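Local structure of outer protein YopM (Yersinia pestis, 1JL5) at residues Leu262-Asn267 / Ser285-Ser290; Ala304-Ile309 / Val324-Leu329; Ile343-His348 / His363-Pro368. The protein is a leucine-rich repeat effector delivered by Yersinia pestis that probably alters host cell physiology and promotes bacterial survival in host tissues. One frame throughout, in Å; residues are numbered along the deposited sequence.

Interaction 1 of 3, residues Leu262-Asn267 / Ser285-Ser290. With CA (calcium ion), chain B; CA (calcium ion), chain C.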
loop_
_atom_site.group_PDB
_atom_site.type_symbol
_atom_site.label_atom_id
_atom_site.label_comp_id
_atom_site.label_asym_id
_atom_site.label_seq_id
_atom_site.Cartn_x
_atom_site.Cartn_y
_atom_site.Cartn_z
ATOM N N LEU A 262 -14.179 22.058 -3.943
ATOM C CA LEU A 262 -12.975 22.776 -3.614
ATOM C C LEU A 262 -11.969 21.783 -3.096
ATOM O O LEU A 262 -12.173 21.152 -2.062
ATOM C CB LEU A 262 -13.235 23.836 -2.546
ATOM C CG LEU A 262 -11.974 24.574 -2.096
ATOM C CD1 LEU A 262 -11.348 25.292 -3.280
ATOM C CD2 LEU A 262 -12.315 25.548 -0.990
ATOM N N ASN A 263 -10.898 21.612 -3.846
ATOM C CA ASN A 263 -9.855 20.730 -3.403
ATOM C C ASN A 263 -8.631 21.606 -3.280
ATOM O O ASN A 263 -8.107 22.099 -4.271
ATOM C CB ASN A 263 -9.576 19.620 -4.401
ATOM C CG ASN A 263 -8.560 18.647 -3.878
ATOM O OD1 ASN A 263 -7.644 19.030 -3.151
ATOM N ND2 ASN A 263 -8.707 17.385 -4.237
ATOM N N VAL A 264 -8.207 21.833 -2.048
ATOM C CA VAL A 264 -7.027 22.640 -1.807
ATOM C C VAL A 264 -6.144 21.790 -0.930
ATOM O O VAL A 264 -5.417 22.281 -0.070
ATOM C CB VAL A 264 -7.378 23.943 -1.103
ATOM C CG1 VAL A 264 -8.060 24.869 -2.083
ATOM C CG2 VAL A 264 -8.273 23.660 0.091
ATOM N N ARG A 265 -6.244 20.492 -1.164
ATOM C CA ARG A 265 -5.474 19.520 -0.428
ATOM C C ARG A 265 -4.021 19.924 -0.484
ATOM O O ARG A 265 -3.522 20.380 -1.510
ATOM C CB ARG A 265 -5.647 18.134 -1.044
ATOM C CG ARG A 265 -4.658 17.095 -0.550
ATOM C CD ARG A 265 -4.964 15.766 -1.209
ATOM N NE ARG A 265 -3.923 14.765 -1.004
ATOM C CZ ARG A 265 -3.723 14.097 0.126
ATOM N NH1 ARG A 265 -4.496 14.313 1.187
ATOM N NH2 ARG A 265 -2.749 13.196 0.191
ATOM N N ASP A 266 -3.357 19.755 0.643
ATOM C CA ASP A 266 -1.960 20.067 0.758
ATOM C C ASP A 266 -1.619 21.482 0.360
ATOM O O ASP A 266 -1.089 21.754 -0.724
ATOM C CB ASP A 266 -1.119 19.099 -0.062
ATOM C CG ASP A 266 0.330 19.156 0.331
ATOM O OD1 ASP A 266 0.675 20.053 1.126
ATOM O OD2 ASP A 266 1.118 18.321 -0.144
ATOM N N ASN A 267 -1.957 22.387 1.254
ATOM C CA ASN A 267 -1.647 23.780 1.083
ATOM C C ASN A 267 -1.360 24.214 2.489
ATOM O O ASN A 267 -1.187 23.377 3.365
ATOM C CB ASN A 267 -2.813 24.533 0.460
ATOM C CG ASN A 267 -2.793 24.445 -1.047
ATOM O OD1 ASN A 267 -1.901 24.998 -1.690
ATOM N ND2 ASN A 267 -3.757 23.727 -1.621
ATOM N N SER A 285 -7.640 18.518 3.030
ATOM C CA SER A 285 -6.710 17.610 3.665
ATOM C C SER A 285 -5.317 18.175 3.490
ATOM O O SER A 285 -5.056 18.961 2.577
ATOM C CB SER A 285 -6.789 16.227 3.026
ATOM O OG SER A 285 -6.318 16.270 1.698
ATOM N N GLU A 286 -4.427 17.777 4.382
ATOM C CA GLU A 286 -3.051 18.229 4.333
ATOM C C GLU A 286 -2.891 19.723 4.311
ATOM O O GLU A 286 -2.140 20.272 3.517
ATOM C CB GLU A 286 -2.331 17.638 3.136
ATOM C CG GLU A 286 -1.906 16.212 3.355
ATOM C CD GLU A 286 -1.070 15.713 2.212
ATOM O OE1 GLU A 286 -0.010 16.309 1.939
ATOM O OE2 GLU A 286 -1.474 14.729 1.579
ATOM N N ASN A 287 -3.638 20.390 5.164
ATOM C CA ASN A 287 -3.472 21.807 5.287
ATOM C C ASN A 287 -3.114 21.945 6.732
ATOM O O ASN A 287 -2.632 20.986 7.333
ATOM C CB ASN A 287 -4.747 22.533 4.904
ATOM C CG ASN A 287 -4.792 22.809 3.431
ATOM O OD1 ASN A 287 -4.184 23.762 2.961
ATOM N ND2 ASN A 287 -5.473 21.952 2.682
ATOM N N ILE A 288 -3.335 23.101 7.320
ATOM C CA ILE A 288 -2.956 23.226 8.705
ATOM C C ILE A 288 -4.115 23.674 9.546
ATOM O O ILE A 288 -3.993 24.533 10.411
ATOM C CB ILE A 288 -1.748 24.161 8.842
ATOM C CG1 ILE A 288 -2.075 25.557 8.316
ATOM C CG2 ILE A 288 -0.597 23.597 8.024
ATOM C CD1 ILE A 288 -0.938 26.552 8.528
ATOM N N PHE A 289 -5.259 23.070 9.270
ATOM C CA PHE A 289 -6.464 23.365 10.012
ATOM C C PHE A 289 -6.338 22.724 11.373
ATOM O O PHE A 289 -5.988 21.550 11.484
ATOM C CB PHE A 289 -7.674 22.788 9.287
ATOM C CG PHE A 289 -8.022 23.527 8.047
ATOM C CD1 PHE A 289 -8.751 24.707 8.113
ATOM C CD2 PHE A 289 -7.593 23.069 6.808
ATOM C CE1 PHE A 289 -9.040 25.424 6.960
ATOM C CE2 PHE A 289 -7.877 23.778 5.654
ATOM C CZ PHE A 289 -8.604 24.959 5.730
ATOM N N SER A 290 -6.597 23.501 12.412
ATOM C CA SER A 290 -6.542 22.977 13.767
ATOM C C SER A 290 -7.969 22.544 14.073
ATOM O O SER A 290 -8.256 21.925 15.094
ATOM C CB SER A 290 -6.076 24.058 14.737
ATOM O OG SER A 290 -6.839 25.232 14.566
HETATM CA CA CA B . 1.413 17.018 -1.671
HETATM CA CA CA C . 2.111 20.235 2.838
HETATM O O HOH W 1 3.271 19.128 1.105
HETATM O O HOH W 2 0.247 21.487 3.917
HETATM O O HOH W 3 -0.215 15.866 -0.723
HETATM O O HOH W 4 1.265 18.155 3.361
HETATM O O HOH W 5 1.544 15.453 -3.242
HETATM O O HOH W 6 3.430 18.083 -2.112
#

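Interaction 2 of 3, residues Ala304-Ile309 / Val324-Leu329. With CA (calcium ion), chain D; CA (calcium ion), chain E.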
loop_
_atom_site.group_PDB
_atom_site.type_symbol
_atom_site.label_atom_id
_atom_site.label_comp_id
_atom_site.label_asym_id
_atom_site.label_seq_id
_atom_site.Cartn_x
_atom_site.Cartn_y
_atom_site.Cartn_z
ATOM N N ALA A 304 -10.670 16.226 5.229
ATOM C CA ALA A 304 -9.903 17.169 6.029
ATOM C C ALA A 304 -8.807 16.358 6.701
ATOM O O ALA A 304 -8.281 16.727 7.745
ATOM C CB ALA A 304 -10.799 17.815 7.074
ATOM N N SER A 305 -8.478 15.229 6.092
ATOM C CA SER A 305 -7.456 14.363 6.644
ATOM C C SER A 305 -6.107 15.054 6.670
ATOM O O SER A 305 -5.840 15.974 5.894
ATOM C CB SER A 305 -7.344 13.080 5.816
ATOM O OG SER A 305 -6.963 13.387 4.489
ATOM N N SER A 306 -5.260 14.605 7.582
ATOM C CA SER A 306 -3.912 15.129 7.694
ATOM C C SER A 306 -3.813 16.625 7.881
ATOM O O SER A 306 -3.031 17.308 7.228
ATOM C CB SER A 306 -3.098 14.687 6.486
ATOM O OG SER A 306 -2.915 13.286 6.566
ATOM N N ASN A 307 -4.642 17.127 8.775
ATOM C CA ASN A 307 -4.611 18.522 9.131
ATOM C C ASN A 307 -4.231 18.388 10.576
ATOM O O ASN A 307 -3.581 17.421 10.950
ATOM C CB ASN A 307 -5.990 19.152 8.969
ATOM C CG ASN A 307 -6.189 19.710 7.586
ATOM O OD1 ASN A 307 -5.609 20.733 7.243
ATOM N ND2 ASN A 307 -6.985 19.026 6.768
ATOM N N GLU A 308 -4.617 19.339 11.397
ATOM C CA GLU A 308 -4.307 19.229 12.803
ATOM C C GLU A 308 -5.646 19.447 13.475
ATOM O O GLU A 308 -5.744 20.073 14.523
ATOM C CB GLU A 308 -3.295 20.296 13.211
ATOM C CG GLU A 308 -2.663 20.008 14.549
ATOM C CD GLU A 308 -1.739 18.810 14.506
ATOM O OE1 GLU A 308 -1.845 17.985 13.569
ATOM O OE2 GLU A 308 -0.903 18.692 15.419
ATOM N N ILE A 309 -6.683 18.919 12.836
ATOM C CA ILE A 309 -8.040 19.066 13.329
ATOM C C ILE A 309 -8.190 18.463 14.706
ATOM O O ILE A 309 -8.065 17.254 14.888
ATOM C CB ILE A 309 -9.061 18.386 12.409
ATOM C CG1 ILE A 309 -8.940 18.937 10.982
ATOM C CG2 ILE A 309 -10.462 18.602 12.958
ATOM C CD1 ILE A 309 -9.088 20.410 10.900
ATOM N N VAL A 324 -11.462 12.536 7.937
ATOM C CA VAL A 324 -10.735 13.412 8.839
ATOM C C VAL A 324 -9.606 12.559 9.370
ATOM O O VAL A 324 -9.111 12.733 10.482
ATOM C CB VAL A 324 -11.618 13.894 9.984
ATOM C CG1 VAL A 324 -12.666 14.852 9.445
ATOM C CG2 VAL A 324 -12.272 12.710 10.664
ATOM N N SER A 325 -9.218 11.609 8.538
ATOM C CA SER A 325 -8.144 10.706 8.873
ATOM C C SER A 325 -6.907 11.510 9.199
ATOM O O SER A 325 -6.672 12.585 8.646
ATOM C CB SER A 325 -7.833 9.792 7.691
ATOM O OG SER A 325 -6.780 8.911 8.030
ATOM N N ASN A 326 -6.112 10.976 10.105
ATOM C CA ASN A 326 -4.871 11.610 10.470
ATOM C C ASN A 326 -5.028 13.045 10.916
ATOM O O ASN A 326 -4.512 13.972 10.299
ATOM C CB ASN A 326 -3.883 11.542 9.309
ATOM C CG ASN A 326 -2.504 11.989 9.718
ATOM O OD1 ASN A 326 -2.109 11.802 10.864
ATOM N ND2 ASN A 326 -1.762 12.573 8.788
ATOM N N ASN A 327 -5.764 13.219 11.995
ATOM C CA ASN A 327 -5.941 14.530 12.561
ATOM C C ASN A 327 -5.700 14.359 14.029
ATOM O O ASN A 327 -5.040 13.409 14.430
ATOM C CB ASN A 327 -7.328 15.071 12.258
ATOM C CG ASN A 327 -7.365 15.791 10.931
ATOM O OD1 ASN A 327 -6.713 16.822 10.765
ATOM N ND2 ASN A 327 -8.101 15.246 9.974
ATOM N N LYS A 328 -6.207 15.270 14.839
ATOM C CA LYS A 328 -5.979 15.160 16.264
ATOM C C LYS A 328 -7.303 15.159 16.978
ATOM O O LYS A 328 -7.452 15.717 18.058
ATOM C CB LYS A 328 -5.094 16.308 16.732
ATOM C CG LYS A 328 -3.745 16.322 16.025
ATOM C CD LYS A 328 -2.952 15.071 16.360
ATOM C CE LYS A 328 -1.737 14.917 15.458
ATOM N NZ LYS A 328 -0.831 16.100 15.501
ATOM N N LEU A 329 -8.261 14.499 16.346
ATOM C CA LEU A 329 -9.598 14.388 16.882
ATOM C C LEU A 329 -9.639 13.364 17.993
ATOM O O LEU A 329 -9.200 12.228 17.824
ATOM C CB LEU A 329 -10.567 13.966 15.781
ATOM C CG LEU A 329 -10.777 15.025 14.704
ATOM C CD1 LEU A 329 -11.451 14.408 13.490
ATOM C CD2 LEU A 329 -11.605 16.156 15.284
HETATM CA CA CA D . -1.470 16.897 11.589
HETATM CA CA CA E . -0.922 11.462 12.736
HETATM O O HOH W 7 -2.683 14.946 12.133
HETATM O O HOH W 8 -2.911 12.009 13.804
HETATM O O HOH W 9 0.682 11.203 11.240
HETATM O O HOH W 10 -1.118 9.251 12.839
HETATM O O HOH W 11 -0.681 15.691 9.789
#

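Interaction 3 of 3, residues Ile343-His348 / His363-Pro368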
loop_
_atom_site.group_PDB
_atom_site.type_symbol
_atom_site.label_atom_id
_atom_site.label_comp_id
_atom_site.label_asym_id
_atom_site.label_seq_id
_atom_site.Cartn_x
_atom_site.Cartn_y
_atom_site.Cartn_z
ATOM N N ILE A 343 -14.013 8.096 7.342
ATOM C CA ILE A 343 -12.602 7.778 7.440
ATOM C C ILE A 343 -12.111 8.720 8.514
ATOM O O ILE A 343 -11.987 9.916 8.286
ATOM C CB ILE A 343 -11.841 8.052 6.134
ATOM C CG1 ILE A 343 -12.435 7.230 4.986
ATOM C CG2 ILE A 343 -10.373 7.675 6.311
ATOM C CD1 ILE A 343 -13.705 7.804 4.418
ATOM N N ALA A 344 -11.874 8.178 9.701
ATOM C CA ALA A 344 -11.418 8.971 10.827
ATOM C C ALA A 344 -10.242 8.250 11.466
ATOM O O ALA A 344 -9.948 8.409 12.651
ATOM C CB ALA A 344 -12.543 9.147 11.829
ATOM N N SER A 345 -9.579 7.443 10.654
ATOM C CA SER A 345 -8.419 6.701 11.100
ATOM C C SER A 345 -7.311 7.676 11.471
ATOM O O SER A 345 -7.332 8.842 11.070
ATOM C CB SER A 345 -7.941 5.801 9.973
ATOM O OG SER A 345 -7.757 6.587 8.815
ATOM N N PHE A 346 -6.344 7.194 12.241
ATOM C CA PHE A 346 -5.216 8.014 12.651
ATOM C C PHE A 346 -5.650 9.285 13.347
ATOM O O PHE A 346 -5.288 10.398 12.964
ATOM C CB PHE A 346 -4.357 8.339 11.441
ATOM C CG PHE A 346 -3.753 7.135 10.812
ATOM C CD1 PHE A 346 -2.733 6.442 11.459
ATOM C CD2 PHE A 346 -4.205 6.678 9.578
ATOM C CE1 PHE A 346 -2.170 5.310 10.883
ATOM C CE2 PHE A 346 -3.648 5.549 8.996
ATOM C CZ PHE A 346 -2.628 4.864 9.650
ATOM N N ASN A 347 -6.456 9.102 14.374
ATOM C CA ASN A 347 -6.921 10.210 15.169
ATOM C C ASN A 347 -6.810 9.736 16.587
ATOM O O ASN A 347 -6.262 8.669 16.835
ATOM C CB ASN A 347 -8.357 10.562 14.815
ATOM C CG ASN A 347 -8.426 11.532 13.672
ATOM O OD1 ASN A 347 -8.084 12.701 13.827
ATOM N ND2 ASN A 347 -8.843 11.053 12.511
ATOM N N HIS A 348 -7.321 10.523 17.514
ATOM C CA HIS A 348 -7.248 10.154 18.907
ATOM C C HIS A 348 -8.641 9.856 19.428
ATOM O O HIS A 348 -9.010 10.272 20.522
ATOM C CB HIS A 348 -6.636 11.283 19.712
ATOM C CG HIS A 348 -5.848 10.803 20.880
ATOM N ND1 HIS A 348 -4.525 10.437 20.775
ATOM C CD2 HIS A 348 -6.210 10.554 22.159
ATOM C CE1 HIS A 348 -4.106 9.981 21.939
ATOM N NE2 HIS A 348 -5.109 10.041 22.797
ATOM N N HIS A 363 -13.601 3.581 8.253
ATOM C CA HIS A 363 -12.165 3.387 8.395
ATOM C C HIS A 363 -11.778 4.259 9.560
ATOM O O HIS A 363 -11.607 5.464 9.413
ATOM C CB HIS A 363 -11.425 3.824 7.136
ATOM C CG HIS A 363 -11.610 2.890 5.982
ATOM N ND1 HIS A 363 -11.015 3.092 4.757
ATOM C CD2 HIS A 363 -12.331 1.750 5.869
ATOM C CE1 HIS A 363 -11.361 2.116 3.937
ATOM N NE2 HIS A 363 -12.159 1.290 4.588
ATOM N N VAL A 364 -11.683 3.645 10.731
ATOM C CA VAL A 364 -11.331 4.365 11.942
ATOM C C VAL A 364 -10.116 3.688 12.545
ATOM O O VAL A 364 -9.875 3.722 13.753
ATOM C CB VAL A 364 -12.505 4.370 12.926
ATOM C CG1 VAL A 364 -12.117 5.084 14.207
ATOM C CG2 VAL A 364 -13.685 5.085 12.286
ATOM N N GLU A 365 -9.354 3.073 11.656
ATOM C CA GLU A 365 -8.122 2.380 11.989
ATOM C C GLU A 365 -7.195 3.326 12.748
ATOM O O GLU A 365 -7.154 4.524 12.479
ATOM C CB GLU A 365 -7.450 1.942 10.684
ATOM C CG GLU A 365 -8.192 2.492 9.452
ATOM C CD GLU A 365 -7.456 2.278 8.150
ATOM O OE1 GLU A 365 -7.042 1.127 7.875
ATOM O OE2 GLU A 365 -7.303 3.260 7.394
ATOM N N TYR A 366 -6.466 2.784 13.713
ATOM C CA TYR A 366 -5.510 3.573 14.471
ATOM C C TYR A 366 -6.104 4.757 15.200
ATOM O O TYR A 366 -5.829 5.919 14.897
ATOM C CB TYR A 366 -4.390 4.021 13.539
ATOM C CG TYR A 366 -3.774 2.842 12.832
ATOM C CD1 TYR A 366 -3.008 1.913 13.533
ATOM C CD2 TYR A 366 -3.995 2.624 11.477
ATOM C CE1 TYR A 366 -2.476 0.798 12.903
ATOM C CE2 TYR A 366 -3.466 1.508 10.833
ATOM C CZ TYR A 366 -2.706 0.600 11.555
ATOM O OH TYR A 366 -2.166 -0.499 10.928
ATOM N N ASN A 367 -6.940 4.426 16.166
ATOM C CA ASN A 367 -7.582 5.386 17.030
ATOM C C ASN A 367 -7.574 4.636 18.344
ATOM O O ASN A 367 -7.760 3.417 18.362
ATOM C CB ASN A 367 -9.015 5.656 16.579
ATOM C CG ASN A 367 -9.111 6.821 15.623
ATOM O OD1 ASN A 367 -8.954 7.972 16.021
ATOM N ND2 ASN A 367 -9.363 6.531 14.357
ATOM N N PRO A 368 -7.308 5.333 19.454
ATOM C CA PRO A 368 -7.294 4.659 20.753
ATOM C C PRO A 368 -8.730 4.357 21.156
ATOM O O PRO A 368 -9.190 4.766 22.214
ATOM C CB PRO A 368 -6.638 5.687 21.658
ATOM C CG PRO A 368 -7.123 6.974 21.085
ATOM C CD PRO A 368 -6.945 6.752 19.598
HETATM O O HOH W 12 -7.120 5.716 6.383
HETATM O O HOH W 13 -4.000 7.208 16.684
#

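Interaction 1 of 3, residues Leu262-Asn267 / Ser285-Ser290
Asp266 and Glu286 bring two carboxylates together, and the one on Asp266 bridges two calcium ions. Its OD2 binds one ion at 2.0 Å and its OD1 binds the other at 2.2 Å. Asp266 CG stands anti to the backbone N (chi1 -164°), which puts the carboxylate carbon near Glu286 and both ions. Glu286 OE1 lies 3.1 Å from Asp266 OD2. Both atoms are acceptors, and the nearby calcium charge probably offsets their repulsion. Glu286 OE1 also accepts from Asn326 ND2 of a second subunit and from a water on the OD1-bound ion. Asn326 of that subunit and Asn246 of the chain that carries Asp266 bind the ion on OD2. Asn307 O and Glu308 OE1 of the second subunit bind the ion on OD1.

Arg265 is extended from CG to NE and reaches residues 285-286. Its NH1 donates to Ser285 OG at 2.7 Å, and the hydroxyl oxygen lies near the guanidinium plane. That hydroxyl also bonds to Asp283. Glu286 OE2 sits over one guanidinium face and forms a salt bridge with NH2. The guanidinium and carboxylate planes are 85° apart, but the modelled distance is too short to trust.

The backbone is tied by Asp266 N to Ser285 O at 2.7 Å. Beside it, Asn287 ND2 donates to Val264 O at 2.8 Å, almost straight at 175°. Asn267 ND2 bonds to the same oxygen at 2.7 Å from the opposite face of its carbonyl plane. One buried carbonyl is thus gripped by two asparagines from successive repeats. Asn287 OD1 accepts from Leu269 N. Asn263 OD1 accepts from Arg265 N and closes an Asx turn at the end of strand 261-263. Asparagines repeated at this position form the asparagine ladder of a leucine-rich repeat solenoid, here joined to a calcium-bridged subunit interface.

Interaction 2 of 3, residues Ala304-Ile309 / Val324-Leu329
Val324 meets Ala304 through apolar methyls, CG1 to CB at 4.2 Å. Next comes Ser325, whose O accepts from Ser306 N, although the position of that oxygen is less sure. Asn326 turns its amide between two partners. ND2 donates to Ser306 OG at 2.6 Å, and OD1 binds a calcium ion at 2.2 Å. ND2 also bonds to Glu286 of the second subunit, so both ends of the amide are fixed. Asn327 uses both ends too. Its ND2 donates to Ala304 O at 2.7 Å, while Asn307 ND2, which also bonds to Val284 O, reaches that oxygen from the opposite face. Asn327 OD1 accepts from Asn307 N and Ile309 N, each at 2.9 Å, again from opposite faces. Lys328 bends at chi2 and chi4, and its NZ makes a salt bridge to Glu308 OE2 at 2.6 Å, on the syn side but tilted 32° out of the carboxylate plane. The other oxygen, Glu308 OE1, binds a second calcium ion. Leu329 CD2 packs on Ile309 CG2 at 3.6 Å, the two side chains pointing the same way. The two segments follow strands 301-303 and 321-323. Val324 and Leu329 rest on strand 311-312, and Ala304 and Ile309 on strand 291-292.

Interaction 3 of 3, residues Ile343-His348 / His363-Pro368
Asn367 and Ala344 form a rung of the asparagine ladder that runs through this leucine-rich repeat solenoid. Asn367 ND2 donates to Ala344 O at 2.6 Å, and the oxygen lies close to the amide plane. Asn347 ND2 bonds to the same carbonyl at 2.9 Å from its opposite face, and also to Val324 O. The second hydrogen of Asn367 ND2 goes to Val364 O, and its OD1 takes Leu349 N. Asn367 CG lies beside its own backbone N (chi1 -92°), which brings the amide carbon near Ala344 O.

Backbone bonds flank the rung. Ala344 N donates to His363 O at 2.7 Å, next to the parallel bridge of Ile343 with His363. Asn347 N donates to Tyr366 O in a longer bond of 3.3 Å.

Ring contacts lie on either side of the rung in sequence. The Phe346 and Tyr366 side chains run side by side and point the same way. Their ring planes are 17° apart and the centroids 4.7 Å apart, but little of one ring lies above the other. Their closest carbons sit too near in the model, so the fine detail is doubtful. Pro368 CG sits over one face of the His348 ring, 4.0 Å from the centroid, as a CH-pi contact. His348 NE2 is held in turn by Ser206 of the second subunit.

The outer shell fixes the polar ends. His363 NE2 bonds to Asp381, and Ser345 OG to Ser325 OG. Glu365 forms a salt bridge with Arg383 through OE2. One water joins the segments here, lying 2.7 Å from Ser345 OG and donating to Glu365 OE2.

How the interactions relate
The three contacts follow one another along the chain and climb the same stretch of the solenoid, from leucine-rich repeats 10 and 11 through 12 and 13 to 14 and 15. Centres are about 10 Å apart for interactions 1 and 2, about 9 Å for 2 and 3, and about 18 Å for 1 and 3. Each segment begins in or just after a short parallel strand of the series from 261-263 to 361-363. Neighbouring contacts touch: Phe289 O meets Glu308 N, and Leu329 O meets His348 N. All three reach the second subunit. Calcium binds residues of interactions 1 and 2 across that interface, which belongs to the tetramer forming a hollow cylinder.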